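Local coordinates for dihydrofolate reductase (PDB 3VCO), which catalyses the NADPH-dependent reduction of 7,8-dihydrofolate to tetrahydrofolate, a key step of folate metabolism that feeds thymidylate, purine and glycine synthesis, at residues V27-W33 against Y151-S157; V55-H60 against D126-I131; K172-L178 against C196-P201. One frame throughout, in Å; residues are numbered along the deposited sequence. Where two conformers were deposited one is given.

Contact 1 of 3, residues V27-W33 against Y151-S157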
loop_
_atom_site.group_PDB
_atom_site.type_symbol
_atom_site.label_atom_id
_atom_site.label_comp_id
_atom_site.label_asym_id
_atom_site.label_seq_id
_atom_site.Cartn_x
_atom_site.Cartn_y
_atom_site.Cartn_z
ATOM N N VAL A 27 1.227 -4.464 -0.030
ATOM C CA VAL A 27 1.433 -5.192 1.213
ATOM C C VAL A 27 2.602 -6.169 1.053
ATOM O O VAL A 27 2.881 -6.648 -0.074
ATOM C CB VAL A 27 0.136 -5.978 1.537
ATOM C CG1 VAL A 27 -0.167 -6.978 0.418
ATOM C CG2 VAL A 27 0.193 -6.656 2.910
ATOM N N ALA A 28 3.281 -6.462 2.169
ATOM C CA ALA A 28 4.306 -7.500 2.232
ATOM C C ALA A 28 3.722 -8.625 3.056
ATOM O O ALA A 28 3.146 -8.388 4.118
ATOM C CB ALA A 28 5.611 -6.976 2.891
ATOM N N VAL A 29 3.829 -9.860 2.576
ATOM C CA VAL A 29 3.240 -10.977 3.310
ATOM C C VAL A 29 4.214 -12.154 3.454
ATOM O O VAL A 29 5.025 -12.400 2.566
ATOM C CB VAL A 29 1.914 -11.462 2.689
ATOM C CG1 VAL A 29 0.922 -10.323 2.634
ATOM C CG2 VAL A 29 2.129 -12.095 1.273
ATOM N N SER A 30 4.169 -12.826 4.594
ATOM C CA SER A 30 4.909 -14.064 4.779
ATOM C C SER A 30 4.217 -15.280 4.109
ATOM O O SER A 30 3.148 -15.167 3.491
ATOM C CB SER A 30 5.059 -14.346 6.281
ATOM O OG SER A 30 3.783 -14.497 6.873
ATOM N N GLU A 31 4.832 -16.447 4.267
ATOM C CA GLU A 31 4.329 -17.705 3.717
ATOM C C GLU A 31 2.845 -17.999 3.911
ATOM O O GLU A 31 2.209 -18.584 3.036
ATOM C CB GLU A 31 5.156 -18.872 4.232
ATOM C CG GLU A 31 5.222 -19.040 5.752
ATOM C CD GLU A 31 6.313 -18.216 6.425
ATOM O OE1 GLU A 31 6.884 -17.268 5.789
ATOM O OE2 GLU A 31 6.559 -18.499 7.614
ATOM N N ASN A 32 2.296 -17.590 5.048
ATOM C CA ASN A 32 0.863 -17.749 5.286
ATOM C C ASN A 32 0.031 -16.489 5.206
ATOM O O ASN A 32 -0.950 -16.345 5.927
ATOM C CB ASN A 32 0.660 -18.359 6.644
ATOM C CG ASN A 32 1.182 -19.732 6.693
ATOM O OD1 ASN A 32 1.355 -20.363 5.645
ATOM N ND2 ASN A 32 1.458 -20.219 7.883
ATOM N N TRP A 33 0.407 -15.611 4.293
ATOM C CA TRP A 33 -0.061 -14.229 4.267
ATOM C C TRP A 33 -0.225 -13.591 5.672
ATOM O O TRP A 33 -1.213 -12.905 5.935
ATOM C CB TRP A 33 -1.315 -14.056 3.370
ATOM C CG TRP A 33 -1.080 -14.288 1.858
ATOM C CD1 TRP A 33 -0.605 -15.443 1.250
ATOM C CD2 TRP A 33 -1.353 -13.368 0.784
ATOM N NE1 TRP A 33 -0.558 -15.274 -0.116
ATOM C CE2 TRP A 33 -1.009 -14.006 -0.426
ATOM C CE3 TRP A 33 -1.849 -12.061 0.728
ATOM C CZ2 TRP A 33 -1.154 -13.376 -1.676
ATOM C CZ3 TRP A 33 -1.976 -11.438 -0.526
ATOM C CH2 TRP A 33 -1.624 -12.100 -1.695
ATOM N N TYR A 151 -0.377 -5.375 -5.058
ATOM C CA TYR A 151 1.062 -5.409 -5.291
ATOM C C TYR A 151 1.625 -6.051 -4.044
ATOM O O TYR A 151 1.553 -5.494 -2.943
ATOM C CB TYR A 151 1.567 -3.967 -5.374
ATOM C CG TYR A 151 1.157 -3.283 -6.653
ATOM C CD1 TYR A 151 2.008 -3.310 -7.773
ATOM C CD2 TYR A 151 -0.106 -2.674 -6.777
ATOM C CE1 TYR A 151 1.642 -2.680 -8.964
ATOM C CE2 TYR A 151 -0.486 -2.046 -7.986
ATOM C CZ TYR A 151 0.405 -2.060 -9.063
ATOM O OH TYR A 151 0.040 -1.463 -10.239
ATOM N N CYS A 152 2.180 -7.229 -4.210
ATOM C CA CYS A 152 2.514 -8.039 -3.078
ATOM C C CYS A 152 4.026 -8.328 -3.069
ATOM O O CYS A 152 4.599 -8.749 -4.076
ATOM C CB CYS A 152 1.721 -9.370 -3.175
ATOM S SG CYS A 152 1.950 -10.439 -1.751
ATOM N N THR A 153 4.661 -8.096 -1.928
ATOM C CA THR A 153 5.972 -8.666 -1.687
ATOM C C THR A 153 5.796 -9.906 -0.848
ATOM O O THR A 153 5.417 -9.823 0.309
ATOM C CB THR A 153 6.836 -7.658 -0.954
ATOM O OG1 THR A 153 6.792 -6.452 -1.730
ATOM C CG2 THR A 153 8.265 -8.168 -0.815
ATOM N N HIS A 154 6.099 -11.050 -1.432
ATOM C CA HIS A 154 6.134 -12.325 -0.695
ATOM C C HIS A 154 7.470 -12.512 -0.007
ATOM O O HIS A 154 8.505 -12.376 -0.624
ATOM C CB HIS A 154 5.925 -13.490 -1.654
ATOM C CG HIS A 154 4.566 -13.507 -2.297
ATOM N ND1 HIS A 154 3.454 -14.057 -1.693
ATOM C CD2 HIS A 154 4.159 -13.090 -3.517
ATOM C CE1 HIS A 154 2.411 -13.938 -2.496
ATOM N NE2 HIS A 154 2.805 -13.334 -3.600
ATOM N N ILE A 155 7.450 -12.877 1.263
ATOM C CA ILE A 155 8.680 -12.997 2.020
ATOM C C ILE A 155 8.737 -14.360 2.680
ATOM O O ILE A 155 7.700 -14.889 3.045
ATOM C CB ILE A 155 8.693 -11.925 3.102
ATOM C CG1 ILE A 155 8.741 -10.543 2.447
ATOM C CG2 ILE A 155 9.868 -12.123 4.043
ATOM C CD1 ILE A 155 8.583 -9.375 3.447
ATOM N N LEU A 156 9.929 -14.948 2.761
ATOM C CA LEU A 156 10.139 -16.118 3.579
ATOM C C LEU A 156 10.712 -15.613 4.887
ATOM O O LEU A 156 11.855 -15.137 4.963
ATOM C CB LEU A 156 11.046 -17.134 2.906
ATOM C CG LEU A 156 10.321 -18.149 2.031
ATOM C CD1 LEU A 156 11.264 -19.266 1.692
ATOM C CD2 LEU A 156 9.066 -18.687 2.713
ATOM N N SER A 157 9.864 -15.686 5.905
ATOM C CA SER A 157 10.086 -15.002 7.163
ATOM C C SER A 157 11.016 -15.795 8.069
ATOM O O SER A 157 10.689 -16.898 8.489
ATOM C CB SER A 157 8.743 -14.789 7.854
ATOM O OG SER A 157 8.052 -13.679 7.300
HETATM O O HOH W 1 4.796 -4.770 -1.570
HETATM O O HOH W 2 3.672 -15.339 0.694
#

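Contact 2 of 3, residues V55-H60 against D126-I131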
loop_
_atom_site.group_PDB
_atom_site.type_symbol
_atom_site.label_atom_id
_atom_site.label_comp_id
_atom_site.label_asym_id
_atom_site.label_seq_id
_atom_site.Cartn_x
_atom_site.Cartn_y
_atom_site.Cartn_z
ATOM N N VAL A 55 6.190 1.726 -7.506
ATOM C CA VAL A 55 4.775 1.379 -7.622
ATOM C C VAL A 55 3.933 2.574 -7.221
ATOM O O VAL A 55 3.032 2.966 -7.958
ATOM C CB VAL A 55 4.418 0.110 -6.761
ATOM C CG1 VAL A 55 2.928 -0.049 -6.539
ATOM C CG2 VAL A 55 4.973 -1.141 -7.405
ATOM N N THR A 56 4.246 3.193 -6.085
ATOM C CA THR A 56 3.371 4.244 -5.573
ATOM C C THR A 56 3.605 5.616 -6.139
ATOM O O THR A 56 2.752 6.469 -6.017
ATOM C CB THR A 56 3.413 4.349 -4.029
ATOM O OG1 THR A 56 4.731 4.716 -3.622
ATOM C CG2 THR A 56 2.951 2.947 -3.365
ATOM N N THR A 57 4.761 5.856 -6.738
ATOM C CA THR A 57 5.045 7.213 -7.179
ATOM C C THR A 57 4.751 7.410 -8.648
ATOM O O THR A 57 4.306 8.495 -9.065
ATOM C CB THR A 57 6.496 7.611 -6.862
ATOM O OG1 THR A 57 6.680 7.564 -5.445
ATOM C CG2 THR A 57 6.810 9.006 -7.369
ATOM N N LYS A 58 4.982 6.369 -9.429
ATOM C CA LYS A 58 4.772 6.475 -10.872
ATOM C C LYS A 58 3.349 6.876 -11.251
ATOM O O LYS A 58 2.390 6.171 -10.952
ATOM C CB LYS A 58 5.108 5.174 -11.587
ATOM C CG LYS A 58 5.064 5.333 -13.110
ATOM C CD LYS A 58 5.990 6.474 -13.550
ATOM C CE LYS A 58 5.907 6.767 -15.064
ATOM N NZ LYS A 58 6.273 5.595 -15.920
ATOM N N ALA A 59 3.209 7.998 -11.946
ATOM C CA ALA A 59 1.877 8.461 -12.298
ATOM C C ALA A 59 1.968 9.105 -13.679
ATOM O O ALA A 59 3.058 9.477 -14.144
ATOM C CB ALA A 59 1.390 9.442 -11.289
ATOM N N HIS A 60 0.837 9.205 -14.351
ATOM C CA HIS A 60 0.814 9.955 -15.601
ATOM C C HIS A 60 1.264 11.411 -15.366
ATOM O O HIS A 60 1.070 11.963 -14.288
ATOM C CB HIS A 60 -0.542 9.800 -16.285
ATOM C CG HIS A 60 -0.704 8.467 -16.957
ATOM N ND1 HIS A 60 -0.218 8.209 -18.223
ATOM C CD2 HIS A 60 -1.252 7.305 -16.522
ATOM C CE1 HIS A 60 -0.476 6.954 -18.544
ATOM N NE2 HIS A 60 -1.107 6.384 -17.532
ATOM N N ASP A 126 -4.001 10.470 -9.579
ATOM C CA ASP A 126 -3.973 9.493 -10.635
ATOM C C ASP A 126 -4.500 8.209 -9.998
ATOM O O ASP A 126 -5.714 8.008 -9.972
ATOM C CB ASP A 126 -2.580 9.316 -11.252
ATOM C CG ASP A 126 -2.601 8.391 -12.480
ATOM O OD1 ASP A 126 -3.681 7.827 -12.796
ATOM O OD2 ASP A 126 -1.550 8.241 -13.136
ATOM N N GLU A 127 -3.631 7.366 -9.432
ATOM C CA GLU A 127 -4.090 6.116 -8.819
ATOM C C GLU A 127 -4.094 6.216 -7.275
ATOM O O GLU A 127 -3.450 7.106 -6.684
ATOM C CB GLU A 127 -3.255 4.904 -9.302
ATOM C CG GLU A 127 -3.261 4.655 -10.878
ATOM C CD GLU A 127 -4.124 3.468 -11.317
ATOM O OE1 GLU A 127 -4.489 2.667 -10.446
ATOM O OE2 GLU A 127 -4.452 3.334 -12.537
ATOM N N VAL A 128 -4.824 5.314 -6.643
ATOM C CA VAL A 128 -4.974 5.284 -5.202
ATOM C C VAL A 128 -4.363 3.978 -4.699
ATOM O O VAL A 128 -4.710 2.897 -5.198
ATOM C CB VAL A 128 -6.466 5.350 -4.819
ATOM C CG1 VAL A 128 -6.655 5.225 -3.319
ATOM C CG2 VAL A 128 -7.058 6.676 -5.323
ATOM N N PHE A 129 -3.423 4.089 -3.755
ATOM C CA PHE A 129 -2.815 2.900 -3.135
ATOM C C PHE A 129 -3.192 2.895 -1.656
ATOM O O PHE A 129 -3.055 3.922 -0.999
ATOM C CB PHE A 129 -1.290 2.917 -3.325
ATOM C CG PHE A 129 -0.874 2.866 -4.796
ATOM C CD1 PHE A 129 -0.529 1.668 -5.391
ATOM C CD2 PHE A 129 -0.947 4.010 -5.595
ATOM C CE1 PHE A 129 -0.220 1.604 -6.725
ATOM C CE2 PHE A 129 -0.635 3.969 -6.947
ATOM C CZ PHE A 129 -0.290 2.763 -7.538
ATOM N N ILE A 130 -3.646 1.743 -1.157
ATOM C CA ILE A 130 -3.851 1.518 0.256
ATOM C C ILE A 130 -2.622 0.744 0.772
ATOM O O ILE A 130 -2.376 -0.393 0.350
ATOM C CB ILE A 130 -5.093 0.643 0.481
ATOM C CG1 ILE A 130 -6.338 1.284 -0.144
ATOM C CG2 ILE A 130 -5.299 0.336 1.976
ATOM C CD1 ILE A 130 -6.696 2.605 0.443
ATOM N N ILE A 131 -1.861 1.352 1.683
ATOM C CA ILE A 131 -0.562 0.792 2.037
ATOM C C ILE A 131 -0.567 0.171 3.409
ATOM O O ILE A 131 0.462 -0.204 3.966
ATOM C CB ILE A 131 0.564 1.807 1.871
ATOM C CG1 ILE A 131 0.430 2.931 2.886
ATOM C CG2 ILE A 131 0.543 2.350 0.386
ATOM C CD1 ILE A 131 1.641 3.788 2.962
#

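Contact 3 of 3, residues K172-L178 against C196-P201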
loop_
_atom_site.group_PDB
_atom_site.type_symbol
_atom_site.label_atom_id
_atom_site.label_comp_id
_atom_site.label_asym_id
_atom_site.label_seq_id
_atom_site.Cartn_x
_atom_site.Cartn_y
_atom_site.Cartn_z
ATOM N N LYS A 172 -7.651 -17.872 -7.265
ATOM C CA LYS A 172 -8.360 -17.156 -8.317
ATOM C C LYS A 172 -7.711 -15.819 -8.696
ATOM O O LYS A 172 -8.125 -15.182 -9.660
ATOM C CB LYS A 172 -9.819 -16.971 -7.916
ATOM C CG LYS A 172 -10.541 -18.326 -7.745
ATOM C CD LYS A 172 -12.011 -18.156 -7.386
ATOM C CE LYS A 172 -12.643 -19.478 -6.987
ATOM N NZ LYS A 172 -11.925 -20.099 -5.833
ATOM N N LEU A 173 -6.698 -15.398 -7.940
ATOM C CA LEU A 173 -5.980 -14.169 -8.271
ATOM C C LEU A 173 -5.386 -14.289 -9.671
ATOM O O LEU A 173 -4.888 -15.345 -10.072
ATOM C CB LEU A 173 -4.875 -13.877 -7.265
ATOM C CG LEU A 173 -5.253 -13.455 -5.838
ATOM C CD1 LEU A 173 -4.005 -13.314 -4.987
ATOM C CD2 LEU A 173 -6.065 -12.185 -5.778
ATOM N N LYS A 174 -5.459 -13.212 -10.433
ATOM C CA LYS A 174 -4.942 -13.227 -11.798
ATOM C C LYS A 174 -3.590 -12.534 -11.742
ATOM O O LYS A 174 -3.489 -11.368 -11.374
ATOM C CB LYS A 174 -5.902 -12.509 -12.756
ATOM C CG LYS A 174 -7.124 -13.342 -13.118
ATOM C CD LYS A 174 -8.420 -12.513 -13.221
ATOM C CE LYS A 174 -8.283 -11.262 -14.094
ATOM N NZ LYS A 174 -9.329 -10.223 -13.768
ATOM N N LYS A 175 -2.548 -13.287 -12.041
ATOM C CA LYS A 175 -1.190 -12.781 -11.955
ATOM C C LYS A 175 -0.978 -11.817 -13.112
ATOM O O LYS A 175 -1.336 -12.123 -14.265
ATOM C CB LYS A 175 -0.205 -13.954 -12.045
ATOM C CG LYS A 175 1.231 -13.587 -11.815
ATOM C CD LYS A 175 1.573 -13.580 -10.342
ATOM C CE LYS A 175 3.082 -13.594 -10.134
ATOM N NZ LYS A 175 3.545 -14.797 -9.384
ATOM N N VAL A 176 -0.414 -10.652 -12.805
ATOM C CA VAL A 176 -0.205 -9.618 -13.808
ATOM C C VAL A 176 1.272 -9.557 -14.159
ATOM O O VAL A 176 2.119 -9.567 -13.266
ATOM C CB VAL A 176 -0.645 -8.240 -13.255
ATOM C CG1 VAL A 176 -0.389 -7.130 -14.269
ATOM C CG2 VAL A 176 -2.117 -8.263 -12.828
ATOM N N ASP A 177 1.582 -9.456 -15.452
ATOM C CA ASP A 177 2.951 -9.224 -15.901
ATOM C C ASP A 177 3.242 -7.738 -16.202
ATOM O O ASP A 177 2.674 -7.141 -17.129
ATOM C CB ASP A 177 3.236 -10.073 -17.141
ATOM C CG ASP A 177 4.527 -9.691 -17.823
ATOM O OD1 ASP A 177 5.572 -9.633 -17.134
ATOM O OD2 ASP A 177 4.501 -9.453 -19.052
ATOM N N LEU A 178 4.132 -7.136 -15.420
ATOM C CA LEU A 178 4.508 -5.745 -15.655
ATOM C C LEU A 178 6.002 -5.659 -15.871
ATOM O O LEU A 178 6.754 -6.261 -15.119
ATOM C CB LEU A 178 4.062 -4.880 -14.488
ATOM C CG LEU A 178 2.553 -4.667 -14.404
ATOM C CD1 LEU A 178 2.143 -4.589 -12.956
ATOM C CD2 LEU A 178 2.160 -3.379 -15.142
ATOM N N CYS A 196 5.112 -9.731 -6.725
ATOM C CA CYS A 196 4.040 -10.286 -7.553
ATOM C C CYS A 196 2.892 -9.281 -7.547
ATOM O O CYS A 196 2.668 -8.562 -6.568
ATOM C CB CYS A 196 3.556 -11.622 -6.991
ATOM S SG CYS A 196 4.678 -13.007 -7.229
ATOM N N VAL A 197 2.193 -9.202 -8.670
ATOM C CA VAL A 197 1.080 -8.290 -8.810
ATOM C C VAL A 197 -0.173 -9.066 -9.254
ATOM O O VAL A 197 -0.115 -9.874 -10.181
ATOM C CB VAL A 197 1.402 -7.235 -9.835
ATOM C CG1 VAL A 197 0.263 -6.261 -9.943
ATOM C CG2 VAL A 197 2.732 -6.508 -9.452
ATOM N N TYR A 198 -1.286 -8.823 -8.570
ATOM C CA TYR A 198 -2.475 -9.621 -8.780
ATOM C C TYR A 198 -3.686 -8.752 -8.996
ATOM O O TYR A 198 -3.864 -7.760 -8.295
ATOM C CB TYR A 198 -2.769 -10.489 -7.552
ATOM C CG TYR A 198 -1.642 -11.437 -7.112
ATOM C CD1 TYR A 198 -1.368 -12.608 -7.810
ATOM C CD2 TYR A 198 -0.879 -11.142 -6.004
ATOM C CE1 TYR A 198 -0.341 -13.461 -7.400
ATOM C CE2 TYR A 198 0.140 -11.993 -5.577
ATOM C CZ TYR A 198 0.410 -13.126 -6.275
ATOM O OH TYR A 198 1.413 -13.935 -5.830
ATOM N N ASP A 199 -4.528 -9.163 -9.937
ATOM C CA ASP A 199 -5.859 -8.590 -10.082
ATOM C C ASP A 199 -6.850 -9.530 -9.447
ATOM O O ASP A 199 -6.846 -10.714 -9.730
ATOM C CB ASP A 199 -6.193 -8.371 -11.557
ATOM C CG ASP A 199 -5.519 -7.152 -12.103
ATOM O OD1 ASP A 199 -5.295 -6.203 -11.326
ATOM O OD2 ASP A 199 -5.197 -7.139 -13.295
ATOM N N VAL A 200 -7.680 -8.992 -8.561
ATOM C CA VAL A 200 -8.698 -9.788 -7.916
ATOM C C VAL A 200 -9.866 -9.773 -8.876
ATOM O O VAL A 200 -10.333 -8.698 -9.243
ATOM C CB VAL A 200 -9.110 -9.182 -6.544
ATOM C CG1 VAL A 200 -10.195 -10.017 -5.872
ATOM C CG2 VAL A 200 -7.864 -8.996 -5.635
ATOM N N PRO A 201 -10.302 -10.962 -9.324
ATOM C CA PRO A 201 -11.405 -11.016 -10.291
ATOM C C PRO A 201 -12.732 -10.688 -9.642
ATOM O O PRO A 201 -13.352 -9.813 -10.241
ATOM C CB PRO A 201 -11.390 -12.478 -10.763
ATOM C CG PRO A 201 -10.781 -13.251 -9.606
ATOM C CD PRO A 201 -9.824 -12.312 -8.937
HETATM O O HOH W 3 3.330 -10.257 -11.239
#

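Contact 1 of 3, residues V27-W33 against Y151-S157
A parallel pairing of two strands joins V27, A28 and V29 to C152, T153 and H154 inside the mixed sheet of the dihydrofolate reductase fold, and it continues into the turn that follows the first strand. The ladder shows how parallel strands share their bonds: V27 and V29 each use both N-H and carbonyl, reaching in turn Y151, T153 and I155. At one end V27 N lies 3.1 Å from Y151 O. At the other, I155 N lies 2.8 Å from V29 O.

The side chains sort by face. A28 and T153 share one, where A28 CB also meets I155 CD1 at 3.9 Å. V27, V29, C152 and H154 share the other, and W33 folds back over it after the type I turn S30-W33. C152 SG, anti to its backbone N (chi1 -176°), reaches V29 CG2 at 3.5 Å and lies over a face of the W33 six-membered ring, 4.3 Å from its centroid, in a sulfur-aromatic contact. The H154 ring turns its edge to the W33 face in an offset edge-to-face pair, planes 81° apart, with H154 CE1 3.7 Å from W33 CZ2. One water hydrogen-bonds both H154 ND1 and S30 O, tying the imidazole to the turn. Farther along, E31 OE1 receives a weak hydrogen bond from S157 N.

A28 is an NADP(+)-binding position by similarity, and T153 OG1 hydrogen-bonds D48, a substrate-binding position by similarity, consistent with this face bordering the active site. Around the pair, W170 stacks on W33, strand 191-200 flanks strand 148-156 through Y198 and C196, and helix 46-57 packs on Y151 and T153 through F51.

Contact 2 of 3, residues V55-H60 against D126-I131
F129 and T56 make the central touch of this helix-on-sheet contact: T56 CA sits over the middle of the phenyl ring, 4.2 Å from its centroid and 9° off the normal, a CH-pi contact in which the helix backbone itself covers the aromatic face. T56 CG2 comes in near the root of the same ring, 4.1 Å from F129 CG. V55 adds its CG1, set anti to the backbone N (chi1 164°), against F129 CE1 at 3.6 Å, while V55 O lies obliquely to the ring, 3.4 Å from F129 CZ.

Beyond the helix end the chain returns to the strand at its other end. There D126 OD2 accepts a nearly straight hydrogen bond from H60 N, 2.8 Å long with 169° at the hydrogen, and A59 CB lies beside the same oxygen at 3.7 Å.

The second shell holds both ends. T56 OG1 hydrogen-bonds F52 O within the helix and also R87, a substrate-binding residue by similarity; N65 of strand 64-70 joins the two segments, its ND2 hydrogen-bonding T56 O and K58 O and its OD1 E127 N. N24 and V26 of strand 23-29 touch the F129 side chain.

Chemically, the contact divides into an apolar part around F129, close to R87 of the probable substrate site, and the D126 carboxylate. Held by H60 N, that carboxylate would lie near the poorly ordered H60 imidazole, D126 OD2 being 3.5 Å from H60 CD2, and might favour its protonation.

Contact 3 of 3, residues K172-L178 against C196-P201
L173 lies across the Y198 ring at the apolar centre of an antiparallel strand pair, in which short strand 174-175 borders the C-terminal strand 191-200 of the dihydrofolate reductase sheet. L173 CD1 stands over one face of the phenol, 3.9 Å from its centroid and 20° off the normal, a CH-pi contact displaced toward the rim. The other branch, L173 CD2, runs beside V200 and meets its CG2 at 3.7 Å.

Toward the far end of the pair a second cluster forms around V197. Its CG1, anti to the backbone N (chi1 -178°), is met by V176 CB and by L178 CD1, the L178 side chain crossing that of V197 at about a right angle. V197 also packs on Y151 of strand 148-156, while V176 and L178 lie nearer the surface.

Between the clusters the backbones do the pairing. K174 and D199 form a hydrogen-bonded pair, K174 N to D199 O at 2.9 Å and D199 N to K174 O at 2.8 Å; K175 and Y198 make the next, non-hydrogen-bonded pair. V176 N then donates to V197 O, and a water bridges V176 O and V197 N where the strands separate.

Lysine chains border the polar edge. The K174 side chain and the P201 ring pass each other in opposite directions, with K174 CD near P201 CB. The charged and hydroxyl ends of the second strand turn elsewhere: D199 OD1 forms a salt bridge with R149, and Y198 OH hydrogen-bonds H154. K175, by contrast, bends to lay its CD against the Y198 ring, 3.5 Å from Y198 CE1.

Overall arrangement
From the N terminus, strand 23-29 supplies the first half of contact 1, which closes at 151-157, 118 residues beyond the end of 27-33. Nested inside that long loop is contact 2, where the end of helix 46-57 and the chain beyond it meet strand 125-130. Contact 3 opens after contact 1 has closed, and its short loop closes on 196-201, the last residues of the chain. All three reach one sheet. Y151 links contacts 1 and 2 by packing on V55 and F129, while C152 probably hydrogen-bonds C196 of contact 3 through the backbone. Contacts 2 and 3 do not touch, their centres being about 17 Å apart.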